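Local atomic coordinates of putative TetR-family transcriptional regulator (Rhodococcus sp., PDB entry 2G3B), a protein that probably binds cis-regulatory DNA through an N-terminal helix-turn-helix and acts as a transcriptional repressor of the TetR family. Residues Asp6-Ala11 and Glu31-Ser36. Sequence-based numbering, arbitrary orientation.
Sequences DAILKA and EVAGVS
The methyl of A33 rests on the face of helix 2-23, among A7, I8 and A11. Its CB lies 3.5 Å from the carbonyl O of A7 and 4.0 Å from A7 CB, so it meets main chain as well as methyl groups. With nothing larger than alanine at A7, A11 and A33, the backbones come close, and the CA atoms of A7 and A33 are 5.1 Å apart.

Two branched side chains extend this contact. V32 turns CG1 anti to its backbone N (chi1 174°), which brings that methyl to 3.6 Å from A11 CB; V32 is exposed, whereas the A11 methyl it covers is buried. I8 starts out across the interface rather than into it, but its end bends nearer: CG1 stands 3.7 Å from V35 CG2, and CD1 follows at 4.0 Å. The two side chains cross at about a right angle. A chi1 of -59° sets V35 CG1 anti to the carbonyl carbon, which leaves CG2 between the backbone N and the carbonyl carbon, where it meets I8.

Helix 26-33 ends here in a Schellman motif, with G34 taking the positive phi (73°) and its N bonded to E31 O. The chain thereby turns so that V35, beyond the helix, still faces I8, while S36 caps helix 37-44 by bonding L39 N.

The end of helix 26-33 and the turn after it, part of the predicted helix-turn-helix, pack on helix 2-23; with helix 37-44 they form the three-helix DNA-binding domain characteristic of TetR regulators. I8 is buried, also touching V29 of helix 26-33, L40 and F44 of helix 37-44, and L50 of helix 47-66.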
loop_
_atom_site.group_PDB
_atom_site.type_symbol
_atom_site.label_atom_id
_atom_site.label_comp_id
_atom_site.label_asym_id
_atom_site.label_seq_id
_atom_site.Cartn_x
_atom_site.Cartn_y
_atom_site.Cartn_z
ATOM N N ASP A 6 -17.729 -19.176 -9.599
ATOM C CA ASP A 6 -16.290 -19.357 -9.305
ATOM C C ASP A 6 -15.382 -19.135 -10.527
ATOM O O ASP A 6 -14.344 -18.496 -10.395
ATOM C CB ASP A 6 -16.046 -20.762 -8.725
ATOM C CG ASP A 6 -14.550 -21.038 -8.406
ATOM O OD1 ASP A 6 -14.141 -20.819 -7.238
ATOM O OD2 ASP A 6 -13.780 -21.461 -9.319
ATOM N N ALA A 7 -15.776 -19.650 -11.709
ATOM C CA ALA A 7 -15.024 -19.420 -12.952
ATOM C C ALA A 7 -15.012 -17.951 -13.323
ATOM O O ALA A 7 -13.992 -17.418 -13.754
ATOM C CB ALA A 7 -15.608 -20.271 -14.147
ATOM N N ILE A 8 -16.146 -17.279 -13.147
ATOM C CA ILE A 8 -16.215 -15.865 -13.473
ATOM C C ILE A 8 -15.238 -15.063 -12.569
ATOM O O ILE A 8 -14.511 -14.162 -13.042
ATOM C CB ILE A 8 -17.662 -15.278 -13.350
ATOM C CG1 ILE A 8 -18.539 -15.786 -14.520
ATOM C CG2 ILE A 8 -17.608 -13.759 -13.382
ATOM C CD1 ILE A 8 -20.091 -15.679 -14.259
ATOM N N LEU A 9 -15.278 -15.376 -11.283
ATOM C CA LEU A 9 -14.527 -14.605 -10.277
ATOM C C LEU A 9 -13.022 -14.890 -10.447
ATOM O O LEU A 9 -12.183 -13.984 -10.436
ATOM C CB LEU A 9 -15.057 -14.953 -8.864
ATOM C CG LEU A 9 -16.505 -14.448 -8.686
ATOM C CD1 LEU A 9 -17.108 -14.770 -7.352
ATOM C CD2 LEU A 9 -16.562 -12.953 -8.985
ATOM N N LYS A 10 -12.681 -16.153 -10.664
ATOM C CA LYS A 10 -11.292 -16.522 -10.934
ATOM C C LYS A 10 -10.723 -15.743 -12.159
ATOM O O LYS A 10 -9.579 -15.259 -12.142
ATOM C CB LYS A 10 -11.262 -18.020 -11.167
ATOM C CG LYS A 10 -9.927 -18.608 -11.559
ATOM C CD LYS A 10 -10.186 -20.010 -12.084
ATOM C CE LYS A 10 -10.459 -20.943 -10.911
ATOM N N ALA A 11 -11.499 -15.681 -13.242
ATOM C CA ALA A 11 -11.103 -14.922 -14.435
ATOM C C ALA A 11 -11.052 -13.425 -14.141
ATOM O O ALA A 11 -10.233 -12.695 -14.687
ATOM C CB ALA A 11 -12.116 -15.222 -15.619
ATOM N N GLU A 31 -15.705 -14.674 -21.632
ATOM C CA GLU A 31 -15.035 -15.607 -22.564
ATOM C C GLU A 31 -13.999 -16.479 -21.823
ATOM O O GLU A 31 -14.017 -17.698 -21.937
ATOM C CB GLU A 31 -14.352 -14.859 -23.700
ATOM C CG GLU A 31 -15.206 -14.581 -24.885
ATOM N N VAL A 32 -13.132 -15.863 -21.017
ATOM C CA VAL A 32 -12.164 -16.642 -20.247
ATOM C C VAL A 32 -12.896 -17.703 -19.448
ATOM O O VAL A 32 -12.466 -18.880 -19.414
ATOM C CB VAL A 32 -11.259 -15.772 -19.327
ATOM C CG1 VAL A 32 -10.382 -16.646 -18.441
ATOM C CG2 VAL A 32 -10.359 -14.890 -20.182
ATOM N N ALA A 33 -14.050 -17.327 -18.894
ATOM C CA ALA A 33 -14.700 -18.187 -17.930
ATOM C C ALA A 33 -15.552 -19.252 -18.592
ATOM O O ALA A 33 -16.082 -20.105 -17.898
ATOM C CB ALA A 33 -15.527 -17.362 -16.868
ATOM N N GLY A 34 -15.673 -19.188 -19.918
ATOM C CA GLY A 34 -16.463 -20.138 -20.700
ATOM C C GLY A 34 -17.951 -19.908 -20.500
ATOM O O GLY A 34 -18.774 -20.860 -20.573
ATOM N N VAL A 35 -18.320 -18.659 -20.209
ATOM C CA VAL A 35 -19.758 -18.352 -20.027
ATOM C C VAL A 35 -20.202 -17.156 -20.860
ATOM O O VAL A 35 -19.376 -16.534 -21.489
ATOM C CB VAL A 35 -20.082 -18.128 -18.533
ATOM C CG1 VAL A 35 -19.701 -19.418 -17.709
ATOM C CG2 VAL A 35 -19.335 -16.896 -18.001
ATOM N N SER A 36 -21.488 -16.817 -20.837
ATOM C CA SER A 36 -21.986 -15.689 -21.591
ATOM C C SER A 36 -21.947 -14.451 -20.705
ATOM O O SER A 36 -22.135 -14.534 -19.506
ATOM C CB SER A 36 -23.433 -15.934 -22.013
ATOM O OG SER A 36 -24.269 -15.822 -20.859
#